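Local structure of K Homology domain-containing protein (Aeropyrum pernix, 1TUA) at residues 16-21 with 65-70; 92-97 with 107-112; 129-134 with 148-153; 154-159 with 164-169. The protein is of unknown function but, with two K Homology folds, may bind RNA. All coordinates share one frame; numbering follows the deposited sequence.

Interaction 1. Residues 16-21 with 65-70; sequences GAVIGP and EVVKAI
Val18 lays its CG2 methyl against the branch methyl of Ile70, with Val18 CG2 3.6 Å from Ile70 CG2. The same Val18 methyl also lies 4.0 Å from Ile70 CB, so it covers the root of the isoleucine as well as the end of its short branch. Ala17 adds its one methyl to the same branch, roughly at a right angle to the valine's approach, Ala17 CB standing 3.7 Å from Ile70 CG2. Ile70 CG2 thus touches two successive residues of 16-21. The valine has a second hold. With CG1 anti to its own backbone N (chi1 171°), that methyl is carried to Val67, and Val18 CG1 comes within 4.1 Å of Val67 CG1, the two side chains crossing at about a right angle. Every touch is between aliphatic carbons.

Just past Val18 the short helix stops: Gly20 takes a positive phi (84°) at which a CB would jam against the preceding carbonyl oxygen. Here the GxxG loop of a type I KH fold begins, the loop that lies along the nucleic acid in RNA-binding relatives. Helix 15-19 thus leans on helix 57-72, the closing helix of this KH fold. Val10, after strand 6-9, touches both Val18 and Val67, while Ile70 also packs on Val25 of helix 24-33 and on Pro76 and Ala79 of helix 76-79.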
loop_
_atom_site.group_PDB
_atom_site.type_symbol
_atom_site.label_atom_id
_atom_site.label_comp_id
_atom_site.label_asym_id
_atom_site.label_seq_id
_atom_site.Cartn_x
_atom_site.Cartn_y
_atom_site.Cartn_z
ATOM N N GLY A 16 -9.698 0.498 -14.919
ATOM C CA GLY A 16 -9.789 1.846 -15.446
ATOM C C GLY A 16 -8.917 2.817 -14.667
ATOM O O GLY A 16 -8.356 3.763 -15.230
ATOM N N ALA A 17 -8.799 2.589 -13.363
ATOM C CA ALA A 17 -7.988 3.461 -12.525
ATOM C C ALA A 17 -6.510 3.251 -12.831
ATOM O O ALA A 17 -5.716 4.191 -12.762
ATOM C CB ALA A 17 -8.268 3.184 -11.049
ATOM N N VAL A 18 -6.144 2.016 -13.160
ATOM C CA VAL A 18 -4.758 1.694 -13.476
ATOM C C VAL A 18 -4.348 2.315 -14.813
ATOM O O VAL A 18 -3.256 2.865 -14.948
ATOM C CB VAL A 18 -4.550 0.169 -13.535
ATOM C CG1 VAL A 18 -3.160 -0.150 -14.093
ATOM C CG2 VAL A 18 -4.710 -0.421 -12.143
ATOM N N ILE A 19 -5.233 2.230 -15.798
ATOM C CA ILE A 19 -4.958 2.792 -17.119
ATOM C C ILE A 19 -5.044 4.322 -17.082
ATOM O O ILE A 19 -4.167 5.024 -17.593
ATOM C CB ILE A 19 -5.975 2.264 -18.171
ATOM C CG1 ILE A 19 -5.891 0.739 -18.261
ATOM C CG2 ILE A 19 -5.699 2.902 -19.532
ATOM C CD1 ILE A 19 -7.050 0.098 -19.012
ATOM N N GLY A 20 -6.106 4.824 -16.466
ATOM C CA GLY A 20 -6.308 6.255 -16.383
ATOM C C GLY A 20 -6.969 6.765 -17.651
ATOM O O GLY A 20 -6.883 6.114 -18.700
ATOM N N PRO A 21 -7.641 7.925 -17.592
ATOM C CA PRO A 21 -8.307 8.481 -18.773
ATOM C C PRO A 21 -7.306 8.676 -19.896
ATOM O O PRO A 21 -6.291 9.345 -19.713
ATOM C CB PRO A 21 -8.857 9.809 -18.264
ATOM C CG PRO A 21 -9.112 9.532 -16.817
ATOM C CD PRO A 21 -7.863 8.784 -16.417
ATOM N N GLU A 65 4.554 -2.302 -8.226
ATOM C CA GLU A 65 3.940 -2.058 -6.922
ATOM C C GLU A 65 2.902 -0.951 -7.028
ATOM O O GLU A 65 1.862 -1.011 -6.382
ATOM C CB GLU A 65 4.997 -1.697 -5.878
ATOM C CG GLU A 65 5.873 -2.873 -5.490
ATOM C CD GLU A 65 5.091 -3.981 -4.805
ATOM O OE1 GLU A 65 4.794 -3.855 -3.600
ATOM O OE2 GLU A 65 4.759 -4.982 -5.475
ATOM N N VAL A 66 3.173 0.055 -7.852
ATOM C CA VAL A 66 2.210 1.137 -8.031
ATOM C C VAL A 66 0.918 0.556 -8.609
ATOM O O VAL A 66 -0.181 0.871 -8.147
ATOM C CB VAL A 66 2.753 2.221 -8.978
ATOM C CG1 VAL A 66 1.648 3.208 -9.333
ATOM C CG2 VAL A 66 3.917 2.939 -8.317
ATOM N N VAL A 67 1.052 -0.298 -9.620
ATOM C CA VAL A 67 -0.119 -0.928 -10.231
ATOM C C VAL A 67 -0.896 -1.743 -9.193
ATOM O O VAL A 67 -2.122 -1.675 -9.127
ATOM C CB VAL A 67 0.292 -1.856 -11.391
ATOM C CG1 VAL A 67 -0.912 -2.690 -11.843
ATOM C CG2 VAL A 67 0.832 -1.021 -12.555
ATOM N N LYS A 68 -0.180 -2.518 -8.388
ATOM C CA LYS A 68 -0.829 -3.330 -7.367
ATOM C C LYS A 68 -1.561 -2.441 -6.367
ATOM O O LYS A 68 -2.683 -2.745 -5.968
ATOM C CB LYS A 68 0.201 -4.200 -6.641
ATOM C CG LYS A 68 -0.399 -5.050 -5.530
ATOM C CD LYS A 68 0.673 -5.872 -4.820
ATOM C CE LYS A 68 0.078 -6.703 -3.680
ATOM N NZ LYS A 68 1.127 -7.432 -2.889
ATOM N N ALA A 69 -0.927 -1.341 -5.970
ATOM C CA ALA A 69 -1.527 -0.407 -5.015
ATOM C C ALA A 69 -2.828 0.213 -5.552
ATOM O O ALA A 69 -3.792 0.394 -4.804
ATOM C CB ALA A 69 -0.521 0.692 -4.652
ATOM N N ILE A 70 -2.857 0.546 -6.840
ATOM C CA ILE A 70 -4.063 1.121 -7.437
ATOM C C ILE A 70 -5.158 0.055 -7.493
ATOM O O ILE A 70 -6.331 0.333 -7.222
ATOM C CB ILE A 70 -3.780 1.663 -8.858
ATOM C CG1 ILE A 70 -2.811 2.848 -8.756
ATOM C CG2 ILE A 70 -5.096 2.066 -9.553
ATOM C CD1 ILE A 70 -2.268 3.314 -10.091
#

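Interaction 2. Residues 92-97 with 107-112; sequences VDLKQV and RIKGRI
Rings and other flat groups have no part where Leu94 meets Ile108, Lys109 and Ile112; faces and edges give way here to methyls. A planar group that does shape the turn is the Asp93 carboxylate, whose OD1 is approached nearly along its C-O axis by Lys95 N at 2.9 Å, a capping bond that fixes the turn from strand 87-93 into helix 95-98. That turn presents Leu94 to helix 102-113. Ile108 does most of the touching through CD1, which lies 3.9 Å from Leu94 CB, the two side chains running past one another head to tail. Its CG1 sits in the crowded position between backbone N and carbonyl carbon (chi1 63°), and this turn of the chain swings CD1 against the leucine. One helical turn on, Ile112 arrives tip to tip, Ile112 CD1 3.8 Å from Leu94 CD2. The other leucine methyl rests on aliphatic lysine: Leu94 CD1 is 3.9 Å from Lys109 CG. Beyond that point the lysine chain bends at chi3, and its NZ bonds Glu135 O.

With an alanine at Leu94 both delta methyls would be missing, and Ile112 CD1 and Lys109 CG would probably be left without their partners, opening a gap between the turn after strand 87-93 and helix 102-113. Val138 and Ala158 also touch Leu94, so it joins sheet and helices. The chemistry is entirely aliphatic across the join, which implies that shape and burial hold it, with polar bonds confined to its margins.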
loop_
_atom_site.group_PDB
_atom_site.type_symbol
_atom_site.label_atom_id
_atom_site.label_comp_id
_atom_site.label_asym_id
_atom_site.label_seq_id
_atom_site.Cartn_x
_atom_site.Cartn_y
_atom_site.Cartn_z
ATOM N N VAL A 92 -2.932 -6.035 4.565
ATOM C CA VAL A 92 -3.553 -6.838 5.608
ATOM C C VAL A 92 -4.825 -7.416 4.994
ATOM O O VAL A 92 -5.742 -6.676 4.636
ATOM C CB VAL A 92 -3.926 -5.987 6.837
ATOM C CG1 VAL A 92 -4.721 -6.818 7.828
ATOM C CG2 VAL A 92 -2.663 -5.466 7.502
ATOM N N ASP A 93 -4.865 -8.734 4.831
ATOM C CA ASP A 93 -6.047 -9.370 4.262
ATOM C C ASP A 93 -6.963 -9.700 5.436
ATOM O O ASP A 93 -6.684 -10.617 6.212
ATOM C CB ASP A 93 -5.675 -10.652 3.514
ATOM C CG ASP A 93 -6.835 -11.202 2.700
ATOM O OD1 ASP A 93 -7.941 -11.345 3.263
ATOM O OD2 ASP A 93 -6.645 -11.487 1.498
ATOM N N LEU A 94 -8.053 -8.946 5.559
ATOM C CA LEU A 94 -8.982 -9.131 6.663
ATOM C C LEU A 94 -9.662 -10.499 6.713
ATOM O O LEU A 94 -10.148 -10.908 7.768
ATOM C CB LEU A 94 -10.027 -8.008 6.655
ATOM C CG LEU A 94 -9.455 -6.587 6.793
ATOM C CD1 LEU A 94 -10.569 -5.562 6.721
ATOM C CD2 LEU A 94 -8.705 -6.456 8.112
ATOM N N LYS A 95 -9.701 -11.213 5.593
ATOM C CA LYS A 95 -10.327 -12.528 5.606
ATOM C C LYS A 95 -9.468 -13.519 6.386
ATOM O O LYS A 95 -9.919 -14.613 6.737
ATOM C CB LYS A 95 -10.576 -13.025 4.182
ATOM C CG LYS A 95 -11.727 -12.307 3.505
ATOM C CD LYS A 95 -12.078 -12.935 2.177
ATOM C CE LYS A 95 -13.270 -12.229 1.549
ATOM N NZ LYS A 95 -13.593 -12.758 0.193
ATOM N N GLN A 96 -8.224 -13.130 6.655
ATOM C CA GLN A 96 -7.323 -13.974 7.433
ATOM C C GLN A 96 -7.792 -13.940 8.879
ATOM O O GLN A 96 -7.411 -14.778 9.687
ATOM C CB GLN A 96 -5.885 -13.456 7.354
ATOM C CG GLN A 96 -5.165 -13.843 6.091
ATOM C CD GLN A 96 -3.712 -13.419 6.108
ATOM O OE1 GLN A 96 -2.996 -13.659 7.077
ATOM N NE2 GLN A 96 -3.266 -12.793 5.031
ATOM N N VAL A 97 -8.629 -12.955 9.193
ATOM C CA VAL A 97 -9.163 -12.798 10.541
ATOM C C VAL A 97 -10.615 -13.257 10.631
ATOM O O VAL A 97 -10.956 -14.102 11.456
ATOM C CB VAL A 97 -9.099 -11.324 10.997
ATOM C CG1 VAL A 97 -9.688 -11.182 12.393
ATOM C CG2 VAL A 97 -7.667 -10.838 10.973
ATOM N N ARG A 107 -18.199 -5.450 10.534
ATOM C CA ARG A 107 -17.973 -4.943 11.879
ATOM C C ARG A 107 -16.533 -4.521 12.120
ATOM O O ARG A 107 -16.292 -3.448 12.670
ATOM C CB ARG A 107 -18.395 -5.967 12.937
ATOM C CG ARG A 107 -19.898 -6.068 13.099
ATOM C CD ARG A 107 -20.258 -6.505 14.503
ATOM N NE ARG A 107 -19.643 -7.783 14.848
ATOM C CZ ARG A 107 -20.007 -8.954 14.332
ATOM N NH1 ARG A 107 -20.992 -9.020 13.441
ATOM N NH2 ARG A 107 -19.382 -10.064 14.709
ATOM N N ILE A 108 -15.567 -5.338 11.710
ATOM C CA ILE A 108 -14.179 -4.952 11.938
ATOM C C ILE A 108 -13.763 -3.767 11.075
ATOM O O ILE A 108 -12.927 -2.967 11.494
ATOM C CB ILE A 108 -13.181 -6.116 11.711
ATOM C CG1 ILE A 108 -13.224 -6.584 10.261
ATOM C CG2 ILE A 108 -13.495 -7.255 12.664
ATOM C CD1 ILE A 108 -12.061 -7.484 9.897
ATOM N N LYS A 109 -14.333 -3.640 9.880
ATOM C CA LYS A 109 -13.983 -2.504 9.037
ATOM C C LYS A 109 -14.461 -1.238 9.735
ATOM O O LYS A 109 -13.833 -0.183 9.632
ATOM C CB LYS A 109 -14.615 -2.637 7.651
ATOM C CG LYS A 109 -13.952 -3.707 6.793
ATOM C CD LYS A 109 -14.696 -3.946 5.489
ATOM C CE LYS A 109 -14.489 -2.813 4.503
ATOM N NZ LYS A 109 -15.322 -2.993 3.276
ATOM N N GLY A 110 -15.563 -1.358 10.469
ATOM C CA GLY A 110 -16.092 -0.222 11.204
ATOM C C GLY A 110 -15.123 0.219 12.289
ATOM O O GLY A 110 -14.963 1.414 12.530
ATOM N N ARG A 111 -14.479 -0.745 12.947
ATOM C CA ARG A 111 -13.496 -0.459 13.998
ATOM C C ARG A 111 -12.222 0.142 13.394
ATOM O O ARG A 111 -11.643 1.074 13.946
ATOM C CB ARG A 111 -13.118 -1.740 14.750
ATOM C CG ARG A 111 -14.238 -2.360 15.560
ATOM C CD ARG A 111 -14.573 -1.521 16.778
ATOM N NE ARG A 111 -13.498 -1.534 17.768
ATOM C CZ ARG A 111 -13.523 -0.838 18.898
ATOM N NH1 ARG A 111 -14.573 -0.072 19.174
ATOM N NH2 ARG A 111 -12.510 -0.905 19.752
ATOM N N ILE A 112 -11.785 -0.405 12.264
ATOM C CA ILE A 112 -10.577 0.071 11.595
ATOM C C ILE A 112 -10.748 1.482 11.049
ATOM O O ILE A 112 -9.841 2.307 11.153
ATOM C CB ILE A 112 -10.177 -0.889 10.453
ATOM C CG1 ILE A 112 -9.730 -2.224 11.055
ATOM C CG2 ILE A 112 -9.070 -0.272 9.600
ATOM C CD1 ILE A 112 -9.510 -3.330 10.040
#

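Interaction 3. Residues 129-134 with 148-153; sequences TYINVG and MAAKQA
Thr129 OG1 stands 4.0 Å from Ala150 CB while it is hydrogen-bonded to Thr127 OG1, so a hydroxyl at the edge of this buried contact has its polar partner in the chain just before it. Torsion puts it there: OG1 lies between the backbone N and the carbonyl carbon (chi1 61°), facing the helix that carries Ala150. The contact proper is small. Ala150 CB is the single helix atom that meets both partners, and its second neighbour is the end of an isoleucine, Ile131 CD1, at 4.2 Å. Ile131 reaches it with CG1 anti to its carbonyl carbon (chi1 -63°) and the chain extended beyond (chi2 175°).

Strand 130-133 is an outer strand of a three-stranded antiparallel sheet of order 1-3-2, and helix 144-158 is the last helix of the beta-alpha-alpha-beta-beta-alpha unit that defines a type I KH fold. Thr129 and Ile131, two residues apart, turn the same way, toward that helix; Thr129 CA and Ala150 CA, the nearest such pair, are 7.5 Å apart, with only a methyl on the helix side. Helix 118-127 shares the space, with Ile123 touching both Ile131 and Ala150, and Ile140 of the central strand touches Thr129 and Ala150. Helix 118-127 also holds the strand by a hydrogen bond, Ile131 N donating to Glu124 OE2.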
loop_
_atom_site.group_PDB
_atom_site.type_symbol
_atom_site.label_atom_id
_atom_site.label_comp_id
_atom_site.label_asym_id
_atom_site.label_seq_id
_atom_site.Cartn_x
_atom_site.Cartn_y
_atom_site.Cartn_z
ATOM N N THR A 129 1.867 7.095 7.285
ATOM C CA THR A 129 1.628 6.156 6.189
ATOM C C THR A 129 0.291 6.483 5.514
ATOM O O THR A 129 -0.516 7.247 6.051
ATOM C CB THR A 129 1.513 4.707 6.696
ATOM O OG1 THR A 129 0.402 4.619 7.600
ATOM C CG2 THR A 129 2.783 4.271 7.408
ATOM N N TYR A 130 0.074 5.921 4.326
ATOM C CA TYR A 130 -1.194 6.082 3.626
ATOM C C TYR A 130 -1.870 4.736 3.852
ATOM O O TYR A 130 -1.239 3.696 3.691
ATOM C CB TYR A 130 -1.016 6.276 2.115
ATOM C CG TYR A 130 -0.463 7.614 1.673
ATOM C CD1 TYR A 130 -0.506 8.732 2.509
ATOM C CD2 TYR A 130 0.074 7.766 0.397
ATOM C CE1 TYR A 130 -0.026 9.968 2.079
ATOM C CE2 TYR A 130 0.552 8.993 -0.039
ATOM C CZ TYR A 130 0.500 10.088 0.803
ATOM O OH TYR A 130 0.966 11.307 0.358
ATOM N N ILE A 131 -3.138 4.752 4.236
ATOM C CA ILE A 131 -3.867 3.513 4.482
ATOM C C ILE A 131 -5.187 3.507 3.716
ATOM O O ILE A 131 -5.963 4.462 3.790
ATOM C CB ILE A 131 -4.159 3.328 6.005
ATOM C CG1 ILE A 131 -2.840 3.194 6.775
ATOM C CG2 ILE A 131 -5.033 2.097 6.235
ATOM C CD1 ILE A 131 -2.990 3.134 8.294
ATOM N N ASN A 132 -5.425 2.440 2.962
ATOM C CA ASN A 132 -6.667 2.310 2.218
ATOM C C ASN A 132 -7.421 1.081 2.696
ATOM O O ASN A 132 -6.873 -0.015 2.735
ATOM C CB ASN A 132 -6.410 2.180 0.715
ATOM C CG ASN A 132 -7.699 2.185 -0.089
ATOM O OD1 ASN A 132 -8.270 1.135 -0.397
ATOM N ND2 ASN A 132 -8.179 3.375 -0.403
ATOM N N VAL A 133 -8.675 1.274 3.081
ATOM C CA VAL A 133 -9.501 0.166 3.532
ATOM C C VAL A 133 -10.397 -0.222 2.361
ATOM O O VAL A 133 -11.394 0.447 2.080
ATOM C CB VAL A 133 -10.372 0.560 4.748
ATOM C CG1 VAL A 133 -11.207 -0.628 5.196
ATOM C CG2 VAL A 133 -9.487 1.030 5.883
ATOM N N GLY A 134 -10.022 -1.292 1.666
ATOM C CA GLY A 134 -10.806 -1.739 0.527
ATOM C C GLY A 134 -11.910 -2.699 0.922
ATOM O O GLY A 134 -12.372 -2.686 2.063
ATOM N N MET A 148 5.042 -1.442 8.941
ATOM C CA MET A 148 4.848 -2.609 9.792
ATOM C C MET A 148 4.147 -2.212 11.096
ATOM O O MET A 148 3.361 -2.993 11.645
ATOM C CB MET A 148 6.186 -3.304 10.078
ATOM C CG MET A 148 6.796 -4.023 8.853
ATOM S SD MET A 148 5.634 -5.150 7.986
ATOM C CE MET A 148 5.438 -6.412 9.214
ATOM N N ALA A 149 4.414 -1.000 11.583
ATOM C CA ALA A 149 3.764 -0.520 12.806
ATOM C C ALA A 149 2.267 -0.357 12.539
ATOM O O ALA A 149 1.428 -0.779 13.339
ATOM C CB ALA A 149 4.370 0.811 13.237
ATOM N N ALA A 150 1.936 0.252 11.403
ATOM C CA ALA A 150 0.545 0.462 11.013
ATOM C C ALA A 150 -0.170 -0.881 10.815
ATOM O O ALA A 150 -1.326 -1.052 11.204
ATOM C CB ALA A 150 0.491 1.280 9.723
ATOM N N LYS A 151 0.529 -1.830 10.199
ATOM C CA LYS A 151 -0.028 -3.152 9.941
ATOM C C LYS A 151 -0.458 -3.793 11.255
ATOM O O LYS A 151 -1.557 -4.343 11.371
ATOM C CB LYS A 151 1.024 -4.028 9.259
ATOM C CG LYS A 151 0.601 -5.467 8.999
ATOM C CD LYS A 151 1.781 -6.275 8.466
ATOM C CE LYS A 151 1.397 -7.717 8.159
ATOM N NZ LYS A 151 0.590 -7.843 6.909
ATOM N N GLN A 152 0.423 -3.716 12.246
ATOM C CA GLN A 152 0.146 -4.285 13.553
ATOM C C GLN A 152 -1.081 -3.616 14.183
ATOM O O GLN A 152 -1.972 -4.301 14.693
ATOM C CB GLN A 152 1.383 -4.127 14.443
ATOM C CG GLN A 152 1.221 -4.650 15.852
ATOM C CD GLN A 152 2.503 -4.537 16.654
ATOM O OE1 GLN A 152 3.227 -3.542 16.563
ATOM N NE2 GLN A 152 2.786 -5.554 17.456
ATOM N N ALA A 153 -1.136 -2.283 14.138
ATOM C CA ALA A 153 -2.271 -1.554 14.702
ATOM C C ALA A 153 -3.576 -1.980 14.023
ATOM O O ALA A 153 -4.598 -2.185 14.689
ATOM C CB ALA A 153 -2.060 -0.055 14.547
#

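Interaction 4. Residues 154-159 with 164-169; sequences IEMLAE and STVYRH
Met156 and Leu157 face Val166 and His169 across an antiparallel helical hairpin, in which the last helix of the KH fold, 144-158, turns back into the long C-terminal helix 163-188. The axes of the two short segments run at 162° and approach to 9.7 Å.

The sulfur-aromatic contact comes first. Met156 SD lies over one face of the His169 imidazole, 4.2 Å from the ring centroid and 20° off the ring normal, displaced toward the rim on the side of ND1. A bend at chi3 (74°) then folds the terminal methyl back toward helix 163-188, and Met156 CE comes 4.1 Å from both His169 CB and Val166 CA. An alanine here lacks the sulfur and its methyl, which would probably leave this face of the His169 ring without its partner and the imidazole less firmly held.

The remaining contacts are aliphatic, and Val166 is at their middle. Its CG2 is wedged between neighbouring residues of the facing helix: Met156 CB lies 3.7 Å from Val166 CG2, and Leu157, crossing the valine at about a right angle, sends its CD2 against the same methyl. Leu157 also packs on Ile112 and Ile123, so it links the hairpin to helices 102-113 and 118-127, while the other Val166 methyl reaches Ala153 one turn back along helix 144-158. The tightest point is the carbon pair Leu157 CD2 to Val166 CG2, at 3.5 Å, shorter than ordinary van der Waals contact.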
loop_
_atom_site.group_PDB
_atom_site.type_symbol
_atom_site.label_atom_id
_atom_site.label_comp_id
_atom_site.label_asym_id
_atom_site.label_seq_id
_atom_site.Cartn_x
_atom_site.Cartn_y
_atom_site.Cartn_z
ATOM N N ILE A 154 -3.541 -2.110 12.696
ATOM C CA ILE A 154 -4.716 -2.533 11.941
ATOM C C ILE A 154 -5.128 -3.945 12.362
ATOM O O ILE A 154 -6.308 -4.217 12.570
ATOM C CB ILE A 154 -4.447 -2.535 10.421
ATOM C CG1 ILE A 154 -4.173 -1.107 9.934
ATOM C CG2 ILE A 154 -5.638 -3.146 9.686
ATOM C CD1 ILE A 154 -5.351 -0.177 10.083
ATOM N N GLU A 155 -4.156 -4.844 12.484
ATOM C CA GLU A 155 -4.466 -6.206 12.898
ATOM C C GLU A 155 -5.090 -6.214 14.299
ATOM O O GLU A 155 -6.064 -6.934 14.547
ATOM C CB GLU A 155 -3.201 -7.065 12.869
ATOM C CG GLU A 155 -2.647 -7.267 11.467
ATOM C CD GLU A 155 -1.311 -7.994 11.455
ATOM O OE1 GLU A 155 -0.428 -7.643 12.272
ATOM O OE2 GLU A 155 -1.139 -8.907 10.622
ATOM N N MET A 156 -4.537 -5.412 15.209
ATOM C CA MET A 156 -5.062 -5.329 16.576
ATOM C C MET A 156 -6.523 -4.866 16.583
ATOM O O MET A 156 -7.333 -5.368 17.360
ATOM C CB MET A 156 -4.212 -4.376 17.426
ATOM C CG MET A 156 -2.854 -4.940 17.856
ATOM S SD MET A 156 -1.796 -3.700 18.648
ATOM C CE MET A 156 -2.545 -3.526 20.223
ATOM N N LEU A 157 -6.862 -3.912 15.718
ATOM C CA LEU A 157 -8.238 -3.429 15.651
ATOM C C LEU A 157 -9.144 -4.498 15.054
ATOM O O LEU A 157 -10.282 -4.660 15.486
ATOM C CB LEU A 157 -8.337 -2.148 14.812
ATOM C CG LEU A 157 -7.752 -0.866 15.405
ATOM C CD1 LEU A 157 -7.966 0.290 14.436
ATOM C CD2 LEU A 157 -8.414 -0.567 16.734
ATOM N N ALA A 158 -8.633 -5.229 14.063
ATOM C CA ALA A 158 -9.412 -6.280 13.412
ATOM C C ALA A 158 -9.670 -7.422 14.382
ATOM O O ALA A 158 -10.527 -8.272 14.141
ATOM C CB ALA A 158 -8.677 -6.802 12.179
ATOM N N GLU A 159 -8.923 -7.435 15.481
ATOM C CA GLU A 159 -9.077 -8.476 16.482
ATOM C C GLU A 159 -9.933 -8.032 17.671
ATOM O O GLU A 159 -10.162 -8.805 18.598
ATOM C CB GLU A 159 -7.695 -8.951 16.927
ATOM C CG GLU A 159 -6.877 -9.446 15.744
ATOM C CD GLU A 159 -5.510 -9.959 16.125
ATOM O OE1 GLU A 159 -4.709 -9.179 16.692
ATOM O OE2 GLU A 159 -5.235 -11.148 15.847
ATOM N N SER A 164 -8.023 2.995 22.185
ATOM C CA SER A 164 -7.024 3.589 23.078
ATOM C C SER A 164 -5.858 2.636 23.295
ATOM O O SER A 164 -4.704 3.062 23.375
ATOM C CB SER A 164 -7.664 3.944 24.424
ATOM O OG SER A 164 -8.250 2.800 25.009
ATOM N N THR A 165 -6.174 1.346 23.397
ATOM C CA THR A 165 -5.169 0.299 23.576
ATOM C C THR A 165 -4.224 0.310 22.378
ATOM O O THR A 165 -3.006 0.355 22.528
ATOM C CB THR A 165 -5.832 -1.087 23.659
ATOM O OG1 THR A 165 -6.467 -1.231 24.933
ATOM C CG2 THR A 165 -4.807 -2.198 23.469
ATOM N N VAL A 166 -4.804 0.269 21.184
ATOM C CA VAL A 166 -4.028 0.276 19.955
ATOM C C VAL A 166 -3.176 1.542 19.831
ATOM O O VAL A 166 -1.992 1.467 19.510
ATOM C CB VAL A 166 -4.963 0.138 18.721
ATOM C CG1 VAL A 166 -4.160 0.258 17.428
ATOM C CG2 VAL A 166 -5.672 -1.205 18.762
ATOM N N TYR A 167 -3.768 2.701 20.099
ATOM C CA TYR A 167 -3.031 3.954 19.997
ATOM C C TYR A 167 -1.888 4.031 21.002
ATOM O O TYR A 167 -0.798 4.498 20.678
ATOM C CB TYR A 167 -3.957 5.156 20.197
ATOM C CG TYR A 167 -5.135 5.213 19.250
ATOM C CD1 TYR A 167 -5.036 4.745 17.933
ATOM C CD2 TYR A 167 -6.352 5.745 19.666
ATOM C CE1 TYR A 167 -6.133 4.804 17.057
ATOM C CE2 TYR A 167 -7.448 5.810 18.805
ATOM C CZ TYR A 167 -7.336 5.339 17.506
ATOM O OH TYR A 167 -8.431 5.399 16.678
ATOM N N ARG A 168 -2.130 3.578 22.225
ATOM C CA ARG A 168 -1.087 3.616 23.243
ATOM C C ARG A 168 0.088 2.730 22.809
ATOM O O ARG A 168 1.253 3.106 22.951
ATOM C CB ARG A 168 -1.645 3.125 24.578
ATOM C CG ARG A 168 -1.174 3.933 25.770
ATOM C CD ARG A 168 -1.516 3.224 27.076
ATOM N NE ARG A 168 -2.940 2.899 27.190
ATOM C CZ ARG A 168 -3.915 3.802 27.270
ATOM N NH1 ARG A 168 -3.626 5.099 27.246
ATOM N NH2 ARG A 168 -5.178 3.405 27.385
ATOM N N HIS A 169 -0.225 1.553 22.275
ATOM C CA HIS A 169 0.797 0.621 21.811
ATOM C C HIS A 169 1.565 1.194 20.617
ATOM O O HIS A 169 2.796 1.143 20.578
ATOM C CB HIS A 169 0.148 -0.708 21.430
ATOM C CG HIS A 169 1.098 -1.687 20.815
ATOM N ND1 HIS A 169 1.469 -1.630 19.487
ATOM C CD2 HIS A 169 1.772 -2.730 21.351
ATOM C CE1 HIS A 169 2.333 -2.597 19.233
ATOM N NE2 HIS A 169 2.534 -3.279 20.348
#

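Interactions 1 and 3 are buried, whereas 2 and 4 lie nearer the surface and are only partly buried. Interaction 1 belongs to the first KH fold and touches none of the others. The remaining three form one continuous body in the second: interactions 2 and 3 reach the same sheet, where Ile112 packs on Val133, and 3 and 4 share helix 144-158, with Ala153 against Val166. Interaction 2 meets 4 through Ile112 and Ile154. Chemistry follows place: interactions 1 and 2 join by aliphatic carbons alone, interaction 3 admits a hydroxyl beside an alanine, and interaction 4, where an added helix covers the domain, brings in sulfur and imidazole.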